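Local coordinates for protein lipase C (Serratia marcescens, PDB 5NEN) that acts as the membrane fusion protein of a type I secretion system, probably helping to pass lipase from the inner-membrane transporter towards the outer membrane, at residues A[107-112]-A[130-135]; A[58-63]-A[283-288]; A[165-170]-A[214-219]; A[94-99]-A[249-254]. All coordinates share one frame; numbering follows the deposited sequence.

Contact 1 of 4, residues A[107-112]-A[130-135]; sequences SIVTFS and LQTQLF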
loop_
_atom_site.group_PDB
_atom_site.type_symbol
_atom_site.label_atom_id
_atom_site.label_comp_id
_atom_site.label_asym_id
_atom_site.label_seq_id
_atom_site.Cartn_x
_atom_site.Cartn_y
_atom_site.Cartn_z
ATOM N N SER A 107 3.723 11.184 12.045
ATOM C CA SER A 107 2.438 10.738 12.585
ATOM C C SER A 107 1.276 11.339 11.812
ATOM O O SER A 107 0.261 10.687 11.623
ATOM C CB SER A 107 2.315 11.118 14.054
ATOM O OG SER A 107 2.640 12.489 14.245
ATOM N N ILE A 108 1.429 12.589 11.378
ATOM C CA ILE A 108 0.392 13.302 10.637
ATOM C C ILE A 108 0.950 13.860 9.328
ATOM O O ILE A 108 2.102 14.291 9.264
ATOM C CB ILE A 108 -0.224 14.446 11.476
ATOM C CG1 ILE A 108 -1.533 14.915 10.854
ATOM C CG2 ILE A 108 0.716 15.637 11.580
ATOM C CD1 ILE A 108 -2.273 15.912 11.703
ATOM N N VAL A 109 0.147 13.800 8.270
ATOM C CA VAL A 109 0.503 14.397 6.981
ATOM C C VAL A 109 0.400 15.929 7.073
ATOM O O VAL A 109 -0.507 16.471 7.714
ATOM C CB VAL A 109 -0.394 13.845 5.842
ATOM C CG1 VAL A 109 -1.735 14.542 5.822
ATOM C CG2 VAL A 109 0.277 13.986 4.505
ATOM N N THR A 110 1.368 16.625 6.484
ATOM C CA THR A 110 1.353 18.086 6.474
ATOM C C THR A 110 1.547 18.632 5.060
ATOM O O THR A 110 2.602 18.437 4.446
ATOM C CB THR A 110 2.442 18.638 7.409
ATOM O OG1 THR A 110 2.134 18.231 8.740
ATOM C CG2 THR A 110 2.549 20.180 7.343
ATOM N N PHE A 111 0.527 19.324 4.558
ATOM C CA PHE A 111 0.477 19.753 3.164
ATOM C C PHE A 111 1.119 21.105 2.856
ATOM O O PHE A 111 1.193 21.984 3.710
ATOM C CB PHE A 111 -0.966 19.803 2.723
ATOM C CG PHE A 111 -1.639 18.464 2.667
ATOM C CD1 PHE A 111 -1.403 17.590 1.612
ATOM C CD2 PHE A 111 -2.509 18.076 3.677
ATOM C CE1 PHE A 111 -2.031 16.340 1.560
ATOM C CE2 PHE A 111 -3.147 16.845 3.629
ATOM C CZ PHE A 111 -2.903 15.970 2.573
ATOM N N SER A 112 1.525 21.274 1.602
ATOM C CA SER A 112 2.230 22.471 1.155
ATOM C C SER A 112 1.396 23.707 1.407
ATOM O O SER A 112 0.181 23.689 1.269
ATOM C CB SER A 112 2.558 22.354 -0.337
ATOM O OG SER A 112 3.465 23.346 -0.764
ATOM N N LEU A 130 -8.847 13.029 0.345
ATOM C CA LEU A 130 -8.511 11.685 -0.148
ATOM C C LEU A 130 -7.110 11.270 0.261
ATOM O O LEU A 130 -6.887 10.128 0.619
ATOM C CB LEU A 130 -8.654 11.595 -1.676
ATOM C CG LEU A 130 -8.906 10.192 -2.249
ATOM C CD1 LEU A 130 -9.613 10.209 -3.603
ATOM C CD2 LEU A 130 -7.591 9.489 -2.404
ATOM N N GLN A 131 -6.162 12.196 0.159
ATOM C CA GLN A 131 -4.777 11.906 0.486
ATOM C C GLN A 131 -4.657 11.645 1.979
ATOM O O GLN A 131 -3.956 10.733 2.403
ATOM C CB GLN A 131 -3.882 13.059 0.074
ATOM C CG GLN A 131 -3.468 12.988 -1.382
ATOM C CD GLN A 131 -2.997 11.622 -1.823
ATOM O OE1 GLN A 131 -2.108 11.022 -1.211
ATOM N NE2 GLN A 131 -3.559 11.137 -2.918
ATOM N N THR A 132 -5.343 12.446 2.785
ATOM C CA THR A 132 -5.328 12.216 4.224
ATOM C C THR A 132 -5.913 10.846 4.559
ATOM O O THR A 132 -5.409 10.130 5.436
ATOM C CB THR A 132 -6.105 13.273 4.976
ATOM O OG1 THR A 132 -5.582 14.570 4.650
ATOM C CG2 THR A 132 -5.939 13.041 6.439
ATOM N N GLN A 133 -6.977 10.488 3.842
ATOM C CA GLN A 133 -7.612 9.193 4.002
ATOM C C GLN A 133 -6.568 8.120 3.696
ATOM O O GLN A 133 -6.129 7.380 4.576
ATOM C CB GLN A 133 -8.817 9.082 3.057
ATOM C CG GLN A 133 -10.092 8.406 3.590
ATOM C CD GLN A 133 -11.375 8.813 2.825
ATOM O OE1 GLN A 133 -11.326 9.278 1.686
ATOM N NE2 GLN A 133 -12.525 8.603 3.454
ATOM N N LEU A 134 -6.082 8.131 2.467
ATOM C CA LEU A 134 -5.147 7.131 1.970
ATOM C C LEU A 134 -3.944 7.014 2.907
ATOM O O LEU A 134 -3.422 5.910 3.117
ATOM C CB LEU A 134 -4.715 7.482 0.539
ATOM C CG LEU A 134 -3.718 6.578 -0.200
ATOM C CD1 LEU A 134 -3.929 5.061 -0.012
ATOM C CD2 LEU A 134 -3.765 6.904 -1.660
ATOM N N PHE A 135 -3.534 8.132 3.504
ATOM C CA PHE A 135 -2.449 8.083 4.479
ATOM C C PHE A 135 -2.878 7.296 5.719
ATOM O O PHE A 135 -2.250 6.302 6.070
ATOM C CB PHE A 135 -2.004 9.482 4.856
ATOM C CG PHE A 135 -0.954 9.516 5.927
ATOM C CD1 PHE A 135 0.367 9.201 5.632
ATOM C CD2 PHE A 135 -1.266 9.899 7.212
ATOM C CE1 PHE A 135 1.351 9.254 6.611
ATOM C CE2 PHE A 135 -0.288 9.960 8.195
ATOM C CZ PHE A 135 1.013 9.634 7.893
#
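F135 reaches from segment 130-135 of helix 122-190 to the backbone of S107 and V109, and it has more surface buried than any other residue of the contact. Starting from CB, whose bond already points at 107-112, CG is anti to the backbone N (chi1 176°). On the rim that follows, CD2 is the atom nearest the V109 side chain, 4.3 Å from V109 CB. That CB stands over one ring face, displaced towards the rim rather than above the centre. Further out, CE2 comes to 3.5 Å from S107 O, which meets the ring at its edge and in its plane. CE2 also lies 3.9 Å from V109 N, and CZ, at the tip, is likewise 3.9 Å from S107 O. The phenyl is thus fitted against the loop backbone by van der Waals contact.

The second meeting point is the F111 ring, whose far edge turns to the helix. F111 CE2 is 3.5 Å from T132 OG1, in the ring plane; the hydroxyl itself is hydrogen-bonded to I128 O. F111 CZ touches Q131 CB at 4.0 Å, and ring and amide planes stand 86° apart. The Q131 amide itself bends away from the loop, its OE1 being hydrogen-bonded to R98 NE.

The loop joins helix 76-103 to helix 113-117. Helix 122-190 also meets the second subunit, L130, Q133 and L134 packing respectively on G155, Q151 and G148 of that subunit, while Q131 and F135 touch helix 76-103, Q131 at A94 and T95 and F135 at E102.

Contact 2 of 4, residues A[58-63]-A[283-288]; sequences VRDGDK and VGLNIF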
loop_
_atom_site.group_PDB
_atom_site.type_symbol
_atom_site.label_atom_id
_atom_site.label_comp_id
_atom_site.label_asym_id
_atom_site.label_seq_id
_atom_site.Cartn_x
_atom_site.Cartn_y
_atom_site.Cartn_z
ATOM N N VAL A 58 -6.069 51.664 -26.736
ATOM C CA VAL A 58 -5.357 52.773 -27.382
ATOM C C VAL A 58 -5.933 53.125 -28.769
ATOM O O VAL A 58 -6.607 52.311 -29.402
ATOM C CB VAL A 58 -3.829 52.446 -27.511
ATOM C CG1 VAL A 58 -3.026 53.675 -27.895
ATOM C CG2 VAL A 58 -3.287 51.906 -26.203
ATOM N N ARG A 59 -5.673 54.358 -29.212
ATOM C CA ARG A 59 -6.052 54.861 -30.533
ATOM C C ARG A 59 -5.068 55.966 -30.884
ATOM O O ARG A 59 -4.397 56.481 -29.988
ATOM C CB ARG A 59 -7.481 55.387 -30.515
ATOM C CG ARG A 59 -7.834 55.886 -29.136
ATOM C CD ARG A 59 -9.290 55.828 -28.846
ATOM N NE ARG A 59 -9.514 55.828 -27.406
ATOM C CZ ARG A 59 -10.712 55.688 -26.863
ATOM N NH1 ARG A 59 -11.761 55.547 -27.654
ATOM N NH2 ARG A 59 -10.859 55.686 -25.549
ATOM N N ASP A 60 -4.973 56.319 -32.166
ATOM C CA ASP A 60 -4.023 57.339 -32.625
ATOM C C ASP A 60 -4.029 58.612 -31.777
ATOM O O ASP A 60 -5.037 58.948 -31.153
ATOM C CB ASP A 60 -4.299 57.709 -34.088
ATOM C CG ASP A 60 -3.645 56.756 -35.071
ATOM O OD1 ASP A 60 -3.031 55.762 -34.616
ATOM O OD2 ASP A 60 -3.752 57.010 -36.298
ATOM N N GLY A 61 -2.889 59.303 -31.760
ATOM C CA GLY A 61 -2.732 60.562 -31.046
ATOM C C GLY A 61 -2.713 60.429 -29.533
ATOM O O GLY A 61 -3.148 61.335 -28.822
ATOM N N ASP A 62 -2.192 59.307 -29.043
ATOM C CA ASP A 62 -2.252 58.977 -27.620
ATOM C C ASP A 62 -0.900 58.406 -27.159
ATOM O O ASP A 62 -0.520 57.306 -27.553
ATOM C CB ASP A 62 -3.398 57.981 -27.373
ATOM C CG ASP A 62 -3.750 57.817 -25.902
ATOM O OD1 ASP A 62 -3.282 58.630 -25.070
ATOM O OD2 ASP A 62 -4.511 56.869 -25.588
ATOM N N LYS A 63 -0.179 59.162 -26.332
ATOM C CA LYS A 63 1.192 58.814 -25.933
ATOM C C LYS A 63 1.284 57.518 -25.124
ATOM O O LYS A 63 0.266 56.954 -24.735
ATOM C CB LYS A 63 1.812 59.966 -25.133
ATOM N N VAL A 283 1.036 54.979 -33.749
ATOM C CA VAL A 283 0.664 55.141 -35.144
ATOM C C VAL A 283 0.453 53.779 -35.797
ATOM O O VAL A 283 1.186 52.818 -35.523
ATOM C CB VAL A 283 1.743 55.965 -35.922
ATOM C CG1 VAL A 283 2.219 55.244 -37.180
ATOM C CG2 VAL A 283 1.211 57.355 -36.269
ATOM N N GLY A 284 -0.587 53.700 -36.625
ATOM C CA GLY A 284 -0.777 52.569 -37.514
ATOM C C GLY A 284 -1.854 51.575 -37.128
ATOM O O GLY A 284 -1.638 50.367 -37.231
ATOM N N LEU A 285 -3.013 52.072 -36.701
ATOM C CA LEU A 285 -4.136 51.202 -36.362
ATOM C C LEU A 285 -4.739 50.532 -37.600
ATOM O O LEU A 285 -4.802 51.136 -38.675
ATOM C CB LEU A 285 -5.259 51.976 -35.654
ATOM C CG LEU A 285 -5.079 52.922 -34.470
ATOM C CD1 LEU A 285 -5.756 54.251 -34.797
ATOM C CD2 LEU A 285 -5.634 52.311 -33.197
ATOM N N ASN A 286 -5.178 49.284 -37.451
ATOM C CA ASN A 286 -6.255 48.786 -38.293
ATOM C C ASN A 286 -7.516 49.093 -37.494
ATOM O O ASN A 286 -7.884 48.350 -36.584
ATOM C CB ASN A 286 -6.115 47.295 -38.626
ATOM C CG ASN A 286 -4.724 46.931 -39.149
ATOM O OD1 ASN A 286 -3.853 47.788 -39.282
ATOM N ND2 ASN A 286 -4.516 45.653 -39.449
ATOM N N ILE A 287 -8.131 50.226 -37.832
ATOM C CA ILE A 287 -9.145 50.909 -37.020
ATOM C C ILE A 287 -10.091 49.993 -36.229
ATOM O O ILE A 287 -10.347 50.225 -35.043
ATOM C CB ILE A 287 -9.986 51.874 -37.925
ATOM C CG1 ILE A 287 -11.352 52.175 -37.305
ATOM C CG2 ILE A 287 -10.153 51.306 -39.335
ATOM N N PHE A 288 -10.567 48.933 -36.874
ATOM C CA PHE A 288 -11.606 48.093 -36.292
ATOM C C PHE A 288 -11.296 46.606 -36.339
ATOM O O PHE A 288 -12.006 45.834 -36.970
ATOM C CB PHE A 288 -12.957 48.338 -36.988
ATOM C CG PHE A 288 -12.855 48.828 -38.410
ATOM C CD1 PHE A 288 -11.944 48.258 -39.291
ATOM C CD2 PHE A 288 -13.719 49.834 -38.873
#
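L285 and D60 lie alongside each other with their side chains running in opposite directions, and these two residues account for most of the buried surface. The L285 CB points at segment 58-63, and CG lies anti to its own carbonyl carbon (chi1 -49°). From there the two methyl groups divide the work. CD1 faces the carboxylate of D60 and sits 3.8 Å from D60 CB; its modelled approach to D60 OD1 is too close to carry weight at this resolution. CD2 turns to the backbone, 3.7 Å from R59 CA and 3.9 Å from V58 O.

The CB bond of D60 points to one side of the other segment, but the end of the side chain comes nearer. CG is beside the backbone N (chi1 -84°), and OD1 lies 3.8 Å from V283 CA. G284 N is equally distant from OD1, which is too long for a hydrogen bond. Carboxylate and isobutyl group meet by packing. R59 contributes mainly its CA, because the guanidinium end runs away from L285. G284 has a positive phi of 105°, and its backbone turns the chain from the strand ending at V283 into L285.

V283 remains tied by backbone hydrogen bonds to D302 of strand 299-303, and V58 packs on L70. The contact lies at the surface and joins two loops 220 residues apart in sequence, one in the biotin-lipoyl-like region and one in the HlyD-family region. This is consistent with the lipoyl-like domain of membrane fusion proteins, whose two halves are separated in sequence by the helical hairpin.

Contact 3 of 4, residues A[165-170]-A[214-219]; sequences DSRGNK and ETVGRI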
loop_
_atom_site.group_PDB
_atom_site.type_symbol
_atom_site.label_atom_id
_atom_site.label_comp_id
_atom_site.label_asym_id
_atom_site.label_seq_id
_atom_site.Cartn_x
_atom_site.Cartn_y
_atom_site.Cartn_z
ATOM N N ASP A 165 10.907 -25.657 29.533
ATOM C CA ASP A 165 10.502 -26.244 30.800
ATOM C C ASP A 165 10.507 -27.767 30.710
ATOM O O ASP A 165 11.030 -28.473 31.592
ATOM C CB ASP A 165 9.130 -25.719 31.234
ATOM C CG ASP A 165 9.172 -24.236 31.641
ATOM O OD1 ASP A 165 10.284 -23.696 31.888
ATOM O OD2 ASP A 165 8.087 -23.616 31.738
ATOM N N SER A 166 9.950 -28.269 29.617
ATOM C CA SER A 166 9.857 -29.695 29.434
ATOM C C SER A 166 11.282 -30.237 29.439
ATOM O O SER A 166 11.575 -31.196 30.162
ATOM C CB SER A 166 9.119 -30.030 28.144
ATOM O OG SER A 166 8.874 -31.418 28.031
ATOM N N ARG A 167 12.179 -29.590 28.691
ATOM C CA ARG A 167 13.548 -30.097 28.583
ATOM C C ARG A 167 14.216 -30.134 29.942
ATOM O O ARG A 167 14.936 -31.083 30.256
ATOM C CB ARG A 167 14.422 -29.281 27.634
ATOM C CG ARG A 167 15.891 -29.693 27.772
ATOM C CD ARG A 167 16.812 -29.165 26.692
ATOM N NE ARG A 167 16.738 -27.714 26.520
ATOM C CZ ARG A 167 17.678 -26.984 25.926
ATOM N NH1 ARG A 167 18.773 -27.567 25.448
ATOM N NH2 ARG A 167 17.521 -25.672 25.800
ATOM N N GLY A 168 13.990 -29.105 30.750
ATOM C CA GLY A 168 14.601 -29.073 32.068
ATOM C C GLY A 168 14.160 -30.266 32.878
ATOM O O GLY A 168 14.983 -31.031 33.410
ATOM N N ASN A 169 12.855 -30.482 32.905
ATOM C CA ASN A 169 12.332 -31.586 33.691
ATOM C C ASN A 169 12.887 -32.914 33.209
ATOM O O ASN A 169 13.262 -33.783 34.010
ATOM C CB ASN A 169 10.808 -31.596 33.634
ATOM C CG ASN A 169 10.204 -30.439 34.403
ATOM O OD1 ASN A 169 10.926 -29.564 34.895
ATOM N ND2 ASN A 169 8.882 -30.405 34.486
ATOM N N LYS A 170 13.010 -33.041 31.901
ATOM C CA LYS A 170 13.586 -34.243 31.335
ATOM C C LYS A 170 15.055 -34.415 31.749
ATOM O O LYS A 170 15.508 -35.543 31.949
ATOM C CB LYS A 170 13.436 -34.238 29.812
ATOM C CG LYS A 170 12.081 -34.719 29.312
ATOM C CD LYS A 170 11.856 -34.332 27.869
ATOM C CE LYS A 170 10.437 -34.653 27.448
ATOM N NZ LYS A 170 10.184 -34.303 26.014
ATOM N N GLU A 214 14.124 -34.941 20.568
ATOM C CA GLU A 214 12.947 -34.588 19.776
ATOM C C GLU A 214 12.544 -33.155 20.102
ATOM O O GLU A 214 12.405 -32.284 19.218
ATOM C CB GLU A 214 11.797 -35.528 20.070
ATOM C CG GLU A 214 10.862 -35.752 18.912
ATOM C CD GLU A 214 9.827 -36.796 19.263
ATOM O OE1 GLU A 214 8.935 -36.495 20.090
ATOM O OE2 GLU A 214 9.927 -37.932 18.741
ATOM N N THR A 215 12.434 -32.906 21.403
ATOM C CA THR A 215 12.082 -31.580 21.896
ATOM C C THR A 215 13.053 -30.490 21.424
ATOM O O THR A 215 12.622 -29.439 20.946
ATOM C CB THR A 215 12.015 -31.592 23.434
ATOM O OG1 THR A 215 10.718 -32.051 23.846
ATOM C CG2 THR A 215 12.273 -30.213 23.998
ATOM N N VAL A 216 14.352 -30.750 21.521
ATOM C CA VAL A 216 15.351 -29.798 21.045
ATOM C C VAL A 216 15.223 -29.558 19.547
ATOM O O VAL A 216 15.406 -28.436 19.084
ATOM C CB VAL A 216 16.780 -30.256 21.346
ATOM C CG1 VAL A 216 17.768 -29.505 20.464
ATOM C CG2 VAL A 216 17.097 -30.037 22.824
ATOM N N GLY A 217 14.909 -30.603 18.788
ATOM C CA GLY A 217 14.803 -30.437 17.355
ATOM C C GLY A 217 13.737 -29.391 17.157
ATOM O O GLY A 217 13.928 -28.407 16.417
ATOM N N ARG A 218 12.650 -29.542 17.906
ATOM C CA ARG A 218 11.567 -28.577 17.786
ATOM C C ARG A 218 12.040 -27.178 18.172
ATOM O O ARG A 218 11.729 -26.197 17.483
ATOM C CB ARG A 218 10.365 -28.985 18.637
ATOM C CG ARG A 218 9.525 -30.054 17.994
ATOM C CD ARG A 218 8.144 -30.101 18.608
ATOM N NE ARG A 218 8.011 -31.092 19.666
ATOM C CZ ARG A 218 7.465 -32.290 19.492
ATOM N NH1 ARG A 218 7.009 -32.647 18.294
ATOM N NH2 ARG A 218 7.376 -33.134 20.511
ATOM N N ILE A 219 12.815 -27.096 19.250
ATOM C CA ILE A 219 13.304 -25.814 19.727
ATOM C C ILE A 219 14.116 -25.123 18.642
ATOM O O ILE A 219 13.873 -23.971 18.325
ATOM C CB ILE A 219 14.174 -25.955 21.020
ATOM C CG1 ILE A 219 13.319 -25.971 22.265
ATOM C CG2 ILE A 219 15.125 -24.798 21.204
ATOM C CD1 ILE A 219 14.107 -26.341 23.480
#
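R167 and T215 bury the most surface in this helix-to-helix contact, and V216 comes next. The R167 chain starts anti to the backbone N (chi1 169°) and then bends at chi3, and its outer half meets V216 and I219. Its CB comes to 4.3 Å from T215 CG2. Further out, CD and NH1 both touch the V216 CG2 methyl at 4.0 Å. NH2 lies 4.2 Å from I219 CD1, with the two side chains crossing at about a right angle. The guanidinium therefore rests against methyl groups; its NH2 is hydrogen-bonded to Q164 OE1, one turn back on its own helix.

T215 sends CG2 to R167 and OG1 to K170. The extended lysine chain places NZ 3.2 Å from T215 OG1, a weak hydrogen bond, while S211 OG is its stronger partner. On 214-219, E214 forms a salt bridge with K261 of the second subunit.

The short axes run nearly antiparallel, 153° between their N-to-C directions and 10.3 Å apart at closest approach. Such geometry, with methyl groups set against the arginine chain and a weak lysine-threonine bond, fits the long antiparallel helical hairpin of AprE-like membrane fusion proteins.

Contact 4 of 4, residues A[94-99]-A[249-254]; sequences ATEGRL and AQTQMD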
loop_
_atom_site.group_PDB
_atom_site.type_symbol
_atom_site.label_atom_id
_atom_site.label_comp_id
_atom_site.label_asym_id
_atom_site.label_seq_id
_atom_site.Cartn_x
_atom_site.Cartn_y
_atom_site.Cartn_z
ATOM N N ALA A 94 -0.651 17.305 -3.207
ATOM C CA ALA A 94 -1.272 16.539 -2.145
ATOM C C ALA A 94 -0.501 15.241 -1.965
ATOM O O ALA A 94 0.024 14.934 -0.872
ATOM C CB ALA A 94 -2.732 16.251 -2.475
ATOM N N THR A 95 -0.352 14.523 -3.069
ATOM C CA THR A 95 0.322 13.238 -3.014
ATOM C C THR A 95 1.714 13.274 -2.417
ATOM O O THR A 95 2.101 12.416 -1.630
ATOM C CB THR A 95 0.389 12.676 -4.396
ATOM O OG1 THR A 95 -0.940 12.268 -4.741
ATOM C CG2 THR A 95 1.346 11.468 -4.473
ATOM N N GLU A 96 2.434 14.315 -2.767
ATOM C CA GLU A 96 3.794 14.520 -2.343
ATOM C C GLU A 96 3.843 14.787 -0.838
ATOM O O GLU A 96 4.766 14.347 -0.149
ATOM C CB GLU A 96 4.380 15.680 -3.125
ATOM C CG GLU A 96 5.841 15.769 -3.049
ATOM C CD GLU A 96 6.363 16.926 -3.852
ATOM O OE1 GLU A 96 6.074 18.092 -3.495
ATOM O OE2 GLU A 96 7.012 16.664 -4.881
ATOM N N GLY A 97 2.853 15.518 -0.332
ATOM C CA GLY A 97 2.781 15.748 1.102
ATOM C C GLY A 97 2.638 14.396 1.775
ATOM O O GLY A 97 3.304 14.097 2.806
ATOM N N ARG A 98 1.800 13.545 1.175
ATOM C CA ARG A 98 1.586 12.223 1.776
ATOM C C ARG A 98 2.857 11.397 1.749
ATOM O O ARG A 98 3.271 10.862 2.775
ATOM C CB ARG A 98 0.454 11.451 1.097
ATOM C CG ARG A 98 0.463 9.972 1.417
ATOM C CD ARG A 98 -0.782 9.275 0.852
ATOM N NE ARG A 98 -0.683 8.988 -0.584
ATOM C CZ ARG A 98 0.019 7.988 -1.105
ATOM N NH1 ARG A 98 0.732 7.173 -0.329
ATOM N NH2 ARG A 98 0.034 7.818 -2.414
ATOM N N LEU A 99 3.495 11.305 0.591
ATOM C CA LEU A 99 4.676 10.469 0.494
ATOM C C LEU A 99 5.781 10.945 1.438
ATOM O O LEU A 99 6.380 10.127 2.097
ATOM C CB LEU A 99 5.185 10.418 -0.943
ATOM C CG LEU A 99 4.196 9.580 -1.747
ATOM C CD1 LEU A 99 4.635 9.381 -3.174
ATOM C CD2 LEU A 99 4.010 8.251 -1.071
ATOM N N ALA A 249 9.887 9.679 -5.864
ATOM C CA ALA A 249 10.706 10.145 -6.969
ATOM C C ALA A 249 9.799 10.447 -8.162
ATOM O O ALA A 249 9.967 11.474 -8.854
ATOM C CB ALA A 249 11.756 9.127 -7.332
ATOM N N GLN A 250 8.819 9.565 -8.367
ATOM C CA GLN A 250 7.876 9.714 -9.467
ATOM C C GLN A 250 7.109 11.019 -9.347
ATOM O O GLN A 250 6.996 11.826 -10.287
ATOM C CB GLN A 250 6.892 8.561 -9.498
ATOM C CG GLN A 250 6.159 8.485 -10.796
ATOM C CD GLN A 250 7.084 8.778 -11.972
ATOM O OE1 GLN A 250 8.023 8.027 -12.228
ATOM N NE2 GLN A 250 6.803 9.851 -12.707
ATOM N N THR A 251 6.600 11.228 -8.152
ATOM C CA THR A 251 5.867 12.435 -7.887
ATOM C C THR A 251 6.729 13.665 -8.109
ATOM O O THR A 251 6.255 14.625 -8.665
ATOM C CB THR A 251 5.314 12.399 -6.490
ATOM O OG1 THR A 251 4.143 11.568 -6.503
ATOM C CG2 THR A 251 4.931 13.800 -6.027
ATOM N N GLN A 252 7.998 13.625 -7.722
ATOM C CA GLN A 252 8.844 14.795 -7.876
ATOM C C GLN A 252 9.027 15.090 -9.336
ATOM O O GLN A 252 9.026 16.259 -9.748
ATOM C CB GLN A 252 10.222 14.607 -7.236
ATOM C CG GLN A 252 10.221 14.633 -5.736
ATOM C CD GLN A 252 11.533 15.155 -5.190
ATOM O OE1 GLN A 252 11.972 16.246 -5.558
ATOM N NE2 GLN A 252 12.159 14.396 -4.301
ATOM N N MET A 253 9.203 14.024 -10.115
ATOM C CA MET A 253 9.359 14.188 -11.547
ATOM C C MET A 253 8.119 14.885 -12.082
ATOM O O MET A 253 8.213 15.874 -12.807
ATOM C CB MET A 253 9.578 12.840 -12.228
ATOM C CG MET A 253 11.052 12.421 -12.313
ATOM S SD MET A 253 11.318 10.726 -12.920
ATOM C CE MET A 253 10.845 9.777 -11.463
ATOM N N ASP A 254 6.958 14.405 -11.656
ATOM C CA ASP A 254 5.711 14.966 -12.119
ATOM C C ASP A 254 5.554 16.420 -11.708
ATOM O O ASP A 254 5.189 17.270 -12.513
ATOM C CB ASP A 254 4.570 14.123 -11.575
ATOM C CG ASP A 254 4.626 12.720 -12.097
ATOM O OD1 ASP A 254 5.486 12.479 -12.971
ATOM O OD2 ASP A 254 3.866 11.850 -11.630
#
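T251 is the hub of this contact: its side chain faces T95, E96 and L99 of the opposing helix, and the residue has more surface buried than any other here. The van der Waals contacts come first. With CG2 anti to the backbone N and OG1 anti to the carbonyl carbon (chi1 -79°), T251 sends its two branches to different neighbours. The CG2 methyl lies against the aliphatic part of E96, 3.5 Å from E96 CB. OG1 is met by two methyl groups, T95 CG2 at 3.5 Å and L99 CD1 at 4.0 Å, so the hydroxyl sits among carbon atoms on this side.

A second kind of contact pairs charge with aliphatic carbon. The E96 chain is extended beyond CG, and OE2 lies 3.7 Å from T251 CG2 and 3.9 Å from Q252 CG, with the carboxylate and amide planes of E96 and Q252 essentially perpendicular. The Q252 amide takes no part in a bond with that carboxylate.

Polar bonds do not span the two segments. Q250 NE2 donates to D254 OD1 over 3.0 Å, one turn on; the N-H···O angle of 133° makes it a bent bond. T95 OG1 bonds weakly to T91 O. R98 NH1 forms a salt bridge with E102, and R98 NE is hydrogen-bonded to Q131 OE1 of helix 122-190.

The segment axes approach to 9.7 Å with 150° between their directions, so helices 76-103 and 195-270 pack nearly antiparallel here. E96 and L99 also touch L248, which extends the interface along helix 195-270. This pairing is consistent with the AprE-like long helical hairpin, in which helix 76-103 would pack on the returning arm 195-270.

Contacts 1, 3 and 4 belong to the helical hairpin and are partly buried, whereas contact 2 is a surface meeting of two loops with no buried residue. Contacts 1 and 3 share helix 122-190 and both reach the second subunit; contacts 3 and 4 share helix 195-270, and their nearly antiparallel axes match. Contacts 1 and 4, centres 12 Å apart, touch directly, with F111 and V109 packed on the backbone of A94 and G97. Contacts 2 and 3 lie about 104 Å apart between centres, on opposite sides of the chain's centre. Aromatic rings dominate contact 1 alone; contact 3 has a weak cross-helix hydrogen bond, while contact 4 relies on methyl packing.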